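Local coordinates for carboxylesterase (Ferroplasma acidiphilum, PDB 3WJ2) that hydrolyses carboxylic ester bonds as an alpha/beta-hydrolase-fold carboxylesterase of an acid-loving archaeon, here in its iron-lacking apo form, at the interface of chains A and B and the interface of chains A and C. Numbering follows the deposited sequence. Chains: chain A/B/C, Carboxylesterase.

Contact 1: the interface of chains A and B. Residues chain A 188, 190, 192-193, 232, 255-256, 259; chain B 192-193.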
loop_
_atom_site.group_PDB
_atom_site.type_symbol
_atom_site.label_atom_id
_atom_site.label_comp_id
_atom_site.label_asym_id
_atom_site.label_seq_id
_atom_site.Cartn_x
_atom_site.Cartn_y
_atom_site.Cartn_z
ATOM N N ALA A 188 -17.764 -3.140 -7.904
ATOM C CA ALA A 188 -17.844 -1.681 -8.003
ATOM C C ALA A 188 -17.508 -1.239 -9.402
ATOM O O ALA A 188 -16.866 -2.000 -10.170
ATOM C CB ALA A 188 -16.907 -0.982 -6.976
ATOM N N ASP A 190 -15.235 0.253 -11.056
ATOM C CA ASP A 190 -13.805 0.676 -10.834
ATOM C C ASP A 190 -12.862 0.647 -11.991
ATOM O O ASP A 190 -12.459 -0.457 -12.456
ATOM C CB ASP A 190 -13.262 -0.224 -9.702
ATOM C CG ASP A 190 -11.876 0.149 -9.290
ATOM O OD1 ASP A 190 -11.472 1.275 -9.559
ATOM O OD2 ASP A 190 -11.231 -0.645 -8.574
ATOM N N PHE A 192 -10.080 2.831 -11.537
ATOM C CA PHE A 192 -9.154 3.827 -10.921
ATOM C C PHE A 192 -8.540 3.503 -9.629
ATOM O O PHE A 192 -7.653 4.265 -9.223
ATOM C CB PHE A 192 -9.889 5.212 -10.839
ATOM C CG PHE A 192 -11.134 5.169 -10.046
ATOM C CD1 PHE A 192 -11.134 5.033 -8.657
ATOM C CD2 PHE A 192 -12.374 5.115 -10.706
ATOM C CE1 PHE A 192 -12.323 4.875 -7.957
ATOM C CE2 PHE A 192 -13.595 5.014 -9.967
ATOM C CZ PHE A 192 -13.568 4.862 -8.617
ATOM N N SER A 193 -8.950 2.457 -8.922
ATOM C CA SER A 193 -8.286 2.150 -7.646
ATOM C C SER A 193 -6.835 1.796 -7.915
ATOM O O SER A 193 -6.395 1.478 -9.016
ATOM C CB SER A 193 -9.033 1.026 -6.825
ATOM O OG SER A 193 -8.827 -0.185 -7.632
ATOM N N LEU A 232 -21.386 -2.426 -4.040
ATOM C CA LEU A 232 -20.709 -1.321 -3.285
ATOM C C LEU A 232 -21.457 0.038 -3.431
ATOM O O LEU A 232 -21.194 0.966 -2.644
ATOM C CB LEU A 232 -19.252 -1.133 -3.707
ATOM C CG LEU A 232 -18.422 -2.051 -2.798
ATOM C CD1 LEU A 232 -17.028 -2.242 -3.468
ATOM C CD2 LEU A 232 -18.186 -1.348 -1.435
ATOM N N ASP A 255 -8.929 -4.239 -4.360
ATOM C CA ASP A 255 -9.226 -3.189 -3.331
ATOM C C ASP A 255 -10.684 -3.014 -3.010
ATOM O O ASP A 255 -11.033 -2.924 -1.802
ATOM C CB ASP A 255 -8.613 -1.844 -3.812
ATOM C CG ASP A 255 -7.042 -1.794 -3.531
ATOM O OD1 ASP A 255 -6.499 -2.783 -2.883
ATOM O OD2 ASP A 255 -6.308 -0.797 -3.957
ATOM N N PRO A 256 -11.590 -3.028 -4.017
ATOM C CA PRO A 256 -13.008 -2.885 -3.614
ATOM C C PRO A 256 -13.540 -4.003 -2.725
ATOM O O PRO A 256 -14.453 -3.868 -1.909
ATOM C CB PRO A 256 -13.747 -2.830 -4.977
ATOM C CG PRO A 256 -12.739 -2.312 -5.973
ATOM C CD PRO A 256 -11.408 -2.956 -5.489
ATOM N N THR A 259 -12.391 -3.313 0.709
ATOM C CA THR A 259 -13.375 -2.286 1.221
ATOM C C THR A 259 -14.706 -2.952 1.648
ATOM O O THR A 259 -15.296 -2.623 2.685
ATOM C CB THR A 259 -13.621 -1.195 0.208
ATOM O OG1 THR A 259 -12.412 -0.510 0.022
ATOM C CG2 THR A 259 -14.834 -0.234 0.733
ATOM N N PHE B 192 -14.885 3.348 -2.565
ATOM C CA PHE B 192 -14.392 1.957 -2.388
ATOM C C PHE B 192 -12.902 1.790 -2.562
ATOM O O PHE B 192 -12.457 0.613 -2.373
ATOM C CB PHE B 192 -15.156 0.986 -3.390
ATOM C CG PHE B 192 -15.047 1.400 -4.786
ATOM C CD1 PHE B 192 -13.862 1.214 -5.541
ATOM C CD2 PHE B 192 -16.136 2.134 -5.348
ATOM C CE1 PHE B 192 -13.765 1.680 -6.865
ATOM C CE2 PHE B 192 -16.050 2.656 -6.601
ATOM C CZ PHE B 192 -14.907 2.387 -7.405
ATOM N N SER B 193 -12.104 2.758 -3.110
ATOM C CA SER B 193 -10.641 2.571 -3.230
ATOM C C SER B 193 -10.002 2.456 -1.818
ATOM O O SER B 193 -10.622 2.684 -0.812
ATOM C CB SER B 193 -9.966 3.724 -3.981
ATOM O OG SER B 193 -10.064 4.910 -3.124
#
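B:Phe192 enters chain A with its CG set between its own backbone N and carbonyl carbon (chi1 56°), and A:Thr259 meets its backbone with OG1 beside the threonine's N and anti to its carbonyl carbon. The first torsion lifts the phenyl ring off the loop and into a socket of chain A, where 111 Å² of the residue is buried. The methyl CB of A:Ala188 sits over the middle of one face of the B:Phe192 ring, 3.6 Å from the centroid, a CH-pi contact for which a small residue is well suited. A:Pro256 sets its ring carbon CG 3.7 Å from B:Phe192 CD1, and A:Leu232 sets methyl CD1 against the CB of the phenylalanine. The CE1 edge of the ring reaches the carboxylate of A:Asp190, whose plane is turned 62° from that of the ring, with OD1 lying in the ring plane at the edge.

That aspartate is fixed from within chain A. OD1 accepts from A:Phe192 N, above the carboxylate plane, and from A:Ser193 N, on the syn lone pair of OD1, while A:Asp190 OD2 takes the hydroxyl OG of A:Ser193 at 2.6 Å. These bonds probably help shape the loop that, in the twin contact, sends A:Phe192 into chain B. A polar anchor across the two-fold is the threonine hydroxyl: A:Thr259 OG1 donates to B:Phe192 O at 2.6 Å, from above the carbonyl plane, 52° out of it.

Contact 2: the interface of chains A and C. Residues chain A 247, 258, 261-262, 273-275; chain C 249, 277.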
loop_
_atom_site.group_PDB
_atom_site.type_symbol
_atom_site.label_atom_id
_atom_site.label_comp_id
_atom_site.label_asym_id
_atom_site.label_seq_id
_atom_site.Cartn_x
_atom_site.Cartn_y
_atom_site.Cartn_z
ATOM N N THR A 247 -9.802 -12.529 -1.091
ATOM C CA THR A 247 -9.180 -11.628 -2.116
ATOM C C THR A 247 -7.831 -12.183 -2.471
ATOM O O THR A 247 -7.250 -12.993 -1.792
ATOM C CB THR A 247 -9.007 -10.157 -1.639
ATOM O OG1 THR A 247 -7.967 -10.088 -0.648
ATOM C CG2 THR A 247 -10.390 -9.731 -0.926
ATOM N N GLU A 258 -11.758 -5.609 -0.444
ATOM C CA GLU A 258 -11.265 -5.476 0.922
ATOM C C GLU A 258 -12.098 -4.315 1.514
ATOM O O GLU A 258 -12.496 -4.447 2.673
ATOM C CB GLU A 258 -9.779 -5.174 0.901
ATOM C CG GLU A 258 -9.109 -6.530 0.429
ATOM C CD GLU A 258 -7.627 -6.515 0.561
ATOM O OE1 GLU A 258 -6.964 -5.505 0.918
ATOM O OE2 GLU A 258 -6.958 -7.552 0.222
ATOM N N VAL A 261 -15.574 -6.000 2.809
ATOM C CA VAL A 261 -15.447 -6.716 4.087
ATOM C C VAL A 261 -15.429 -5.677 5.253
ATOM O O VAL A 261 -16.191 -5.913 6.236
ATOM C CB VAL A 261 -14.216 -7.684 4.176
ATOM C CG1 VAL A 261 -14.255 -8.567 3.142
ATOM C CG2 VAL A 261 -13.009 -7.049 4.144
ATOM N N LYS A 262 -14.734 -4.555 5.027
ATOM C CA LYS A 262 -14.574 -3.452 6.088
ATOM C C LYS A 262 -15.946 -2.805 6.289
ATOM O O LYS A 262 -16.342 -2.525 7.451
ATOM C CB LYS A 262 -13.503 -2.518 5.662
ATOM C CG LYS A 262 -12.037 -3.067 5.817
ATOM C CD LYS A 262 -11.032 -2.280 5.033
ATOM C CE LYS A 262 -9.598 -2.892 5.372
ATOM N NZ LYS A 262 -8.564 -2.155 4.725
ATOM N N GLY A 273 -12.328 -11.907 6.371
ATOM C CA GLY A 273 -11.713 -11.618 5.052
ATOM C C GLY A 273 -10.260 -12.002 5.089
ATOM O O GLY A 273 -9.492 -11.684 6.043
ATOM N N ILE A 274 -9.845 -12.751 4.021
ATOM C CA ILE A 274 -8.432 -13.108 3.861
ATOM C C ILE A 274 -7.933 -12.740 2.516
ATOM O O ILE A 274 -8.690 -12.953 1.566
ATOM C CB ILE A 274 -8.130 -14.612 4.127
ATOM C CG1 ILE A 274 -9.091 -15.418 3.317
ATOM C CG2 ILE A 274 -8.286 -14.874 5.646
ATOM C CD1 ILE A 274 -8.674 -16.997 3.325
ATOM N N ARG A 275 -6.754 -12.152 2.490
ATOM C CA ARG A 275 -6.034 -11.863 1.201
ATOM C C ARG A 275 -5.012 -12.964 1.008
ATOM O O ARG A 275 -4.157 -13.172 1.847
ATOM C CB ARG A 275 -5.301 -10.500 1.305
ATOM C CG ARG A 275 -4.466 -10.198 0.002
ATOM C CD ARG A 275 -3.463 -9.110 0.236
ATOM N NE ARG A 275 -4.148 -7.805 0.372
ATOM C CZ ARG A 275 -3.481 -6.660 0.156
ATOM N NH1 ARG A 275 -2.144 -6.653 0.052
ATOM N NH2 ARG A 275 -4.117 -5.527 0.153
ATOM N N GLU C 249 -3.545 -7.543 8.837
ATOM C CA GLU C 249 -3.509 -6.282 8.093
ATOM C C GLU C 249 -2.867 -5.111 8.899
ATOM O O GLU C 249 -2.043 -4.380 8.365
ATOM C CB GLU C 249 -4.907 -5.896 7.599
ATOM C CG GLU C 249 -4.889 -4.567 6.768
ATOM C CD GLU C 249 -6.206 -4.336 6.110
ATOM O OE1 GLU C 249 -7.207 -4.945 6.430
ATOM O OE2 GLU C 249 -6.175 -3.483 5.192
ATOM N N ILE C 277 -7.847 -9.620 7.000
ATOM C CA ILE C 277 -8.319 -8.239 6.730
ATOM C C ILE C 277 -8.909 -7.685 8.033
ATOM O O ILE C 277 -9.740 -8.357 8.688
ATOM C CB ILE C 277 -9.324 -8.285 5.585
ATOM C CG1 ILE C 277 -8.532 -8.617 4.268
ATOM C CG2 ILE C 277 -9.916 -6.823 5.474
ATOM C CD1 ILE C 277 -9.401 -9.109 3.070
HETATM O O HOH W 1 -11.269 -10.698 8.684
#
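Strand 271-276 and helix 254-266 of the alpha/beta hydrolase fold together form the chain A surface that receives C:Ile277, 107 Å² of which is hidden by chain A. The strand gives the backbone bond: C:Ile277 N donates to A:Gly273 O at 2.8 Å. A water joins A:Gly273 N to C:Ile277 O, extending the main-chain pairing. Glycine suits this place because it has no side chain to stand beside the incoming isoleucine.

The two branches of C:Ile277 part ways. C:Ile277 CG2, anti to the backbone N, presses on A:Val261 CG2 at 3.4 Å, a tight methyl pair, the two side chains crossing at about a right angle. CG1 lies anti to the carbonyl carbon (chi1 -71°) and carries C:Ile277 CD1 to the aliphatic CG of A:Glu258, 3.7 Å away, with A:Thr247 meeting the isoleucine tip to tip close by.

The carboxylate of A:Glu258 is held rigid behind this methyl. A:Arg275 grips it side-on, NE to OE2 and NH2 to OE1, within the guanidinium plane, and A:Thr247 OG1 donates to the anti lone pair of OE2. These partners probably favour a charged glutamate. At the rim the extended A:Lys262 reaches C:Glu249, its NZ forming a salt bridge with OE2 at 2.8 Å, from the syn side and 25° out of the carboxylate plane. Repeated by the two-fold, this patch probably helps clamp chains A and C together through backbone pairing, an apolar plug and a charged clasp.

Contact 3: the interface of chains A and C. Residues chain A 271-272, 274, 303, 307; chain C 292, 295-296, 299.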
loop_
_atom_site.group_PDB
_atom_site.type_symbol
_atom_site.label_atom_id
_atom_site.label_comp_id
_atom_site.label_asym_id
_atom_site.label_seq_id
_atom_site.Cartn_x
_atom_site.Cartn_y
_atom_site.Cartn_z
ATOM N N ALA A 271 -18.103 -11.114 9.559
ATOM C CA ALA A 271 -17.373 -11.348 8.283
ATOM C C ALA A 271 -15.952 -11.682 8.616
ATOM O O ALA A 271 -15.388 -11.191 9.597
ATOM C CB ALA A 271 -17.413 -10.178 7.438
ATOM N N VAL A 272 -15.368 -12.519 7.777
ATOM C CA VAL A 272 -13.924 -12.814 7.880
ATOM C C VAL A 272 -13.402 -12.649 6.448
ATOM O O VAL A 272 -14.106 -13.077 5.515
ATOM C CB VAL A 272 -13.612 -14.254 8.411
ATOM C CG1 VAL A 272 -14.308 -15.397 7.544
ATOM C CG2 VAL A 272 -12.015 -14.469 8.520
ATOM N N ILE A 274 -9.845 -12.751 4.021
ATOM C CA ILE A 274 -8.432 -13.108 3.861
ATOM C C ILE A 274 -7.933 -12.740 2.516
ATOM O O ILE A 274 -8.690 -12.953 1.566
ATOM C CB ILE A 274 -8.130 -14.612 4.127
ATOM C CG1 ILE A 274 -9.091 -15.418 3.317
ATOM C CG2 ILE A 274 -8.286 -14.874 5.646
ATOM C CD1 ILE A 274 -8.674 -16.997 3.325
ATOM N N ILE A 303 -14.386 -24.581 6.779
ATOM C CA ILE A 303 -15.177 -23.722 7.695
ATOM C C ILE A 303 -16.633 -23.549 7.313
ATOM O O ILE A 303 -17.449 -23.129 8.208
ATOM C CB ILE A 303 -14.507 -22.447 8.177
ATOM C CG1 ILE A 303 -14.441 -21.357 7.068
ATOM C CG2 ILE A 303 -13.172 -22.782 8.874
ATOM C CD1 ILE A 303 -14.248 -19.963 7.649
ATOM N N TYR A 307 -21.369 -22.704 9.448
ATOM C CA TYR A 307 -22.402 -21.719 9.313
ATOM C C TYR A 307 -23.775 -22.383 9.028
ATOM O O TYR A 307 -24.746 -21.604 8.949
ATOM C CB TYR A 307 -22.079 -20.872 8.055
ATOM C CG TYR A 307 -20.872 -19.994 8.282
ATOM C CD1 TYR A 307 -21.013 -18.646 8.662
ATOM C CD2 TYR A 307 -19.548 -20.540 8.132
ATOM C CE1 TYR A 307 -19.923 -17.789 8.878
ATOM C CE2 TYR A 307 -18.443 -19.699 8.350
ATOM C CZ TYR A 307 -18.635 -18.363 8.742
ATOM O OH TYR A 307 -17.529 -17.627 8.903
ATOM N N GLY C 292 -13.925 -13.071 13.453
ATOM C CA GLY C 292 -13.029 -13.123 12.245
ATOM C C GLY C 292 -11.745 -13.834 12.613
ATOM O O GLY C 292 -11.309 -14.782 11.851
ATOM N N ASN C 295 -12.247 -17.598 13.003
ATOM C CA ASN C 295 -12.402 -18.288 11.734
ATOM C C ASN C 295 -11.033 -18.433 11.066
ATOM O O ASN C 295 -10.868 -19.495 10.417
ATOM C CB ASN C 295 -13.319 -17.449 10.826
ATOM C CG ASN C 295 -14.824 -17.671 11.177
ATOM O OD1 ASN C 295 -15.615 -16.702 11.221
ATOM N ND2 ASN C 295 -15.181 -18.907 11.378
ATOM N N ILE C 296 -10.164 -17.418 11.195
ATOM C CA ILE C 296 -8.789 -17.578 10.622
ATOM C C ILE C 296 -8.042 -18.743 11.297
ATOM O O ILE C 296 -7.441 -19.584 10.614
ATOM C CB ILE C 296 -8.032 -16.275 10.687
ATOM C CG1 ILE C 296 -8.696 -15.290 9.676
ATOM C CG2 ILE C 296 -6.517 -16.501 10.320
ATOM C CD1 ILE C 296 -8.255 -13.871 9.882
ATOM N N MET C 299 -9.519 -22.008 10.098
ATOM C CA MET C 299 -9.095 -22.277 8.733
ATOM C C MET C 299 -7.722 -22.944 8.767
ATOM O O MET C 299 -7.509 -23.945 8.064
ATOM C CB MET C 299 -8.996 -20.950 7.888
ATOM C CG MET C 299 -10.304 -20.425 7.498
ATOM S SD MET C 299 -9.732 -18.809 6.605
ATOM C CE MET C 299 -11.312 -18.434 5.970
#
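C:Asn295, A:Val272 and C:Met299 bury 48, 40 and 35 Å² here, and the patch is built round them. A:Val272 lies across helix 291-303 of chain C with both methyls at work. A:Val272 CG2, anti to the backbone N, settles 3.4 Å from C:Gly292 O and 3.6 Å from C:Ile296 CG1, while CG1 faces the CB of C:Asn295. The short branched valine fits a strand lying over a helix, and C:Gly292, without a side chain, lets its CA come within 4.0 Å of A:Val272 CB.

C:Asn295 combines an apolar stem with a polar head. Its CG is anti to the carbonyl carbon (chi1 -81°), which directs the amide towards A:Tyr307, whose phenol OH can donate a hydrogen bond to C:Asn295 OD1 at 3.1 Å. Ring and amide approach from opposite directions, their planes 25° apart. A leucine in its place would probably leave the tyrosine hydroxyl without this acceptor.

C:Met299 is extended beyond CG, and its flexible thioether lies between two isoleucines. C:Met299 CE meets A:Ile303 CD1 at 3.7 Å where the side chains cross, and C:Met299 SD faces A:Ile274 CD1 at 3.9 Å, those two side chains meeting tip to tip. In the fold, strand 271-276 and the end of helix 291-303 of chain A, followed by 3-10 helix 304-307 near the C-terminus, embrace helix 291-303 of chain C.

Contact 1 faces chain B, whereas contacts 2 and 3 both face chain C, so chain A uses two separate two-fold interfaces, which fits the four copies of the deposited assembly. The C-alpha centres of contacts 1 and 2 are about 13 Å apart, those of contacts 1 and 3 about 22 Å, and those of contacts 2 and 3 about 10 Å. Helix 254-266 contributes to both contact 1 and contact 2, tying the two interfaces through one element. Contacts 2 and 3 share strand 271-276 and A:Ile274, making them neighbouring stretches of one surface. The structure alone does not show whether this tetramer forms in solution.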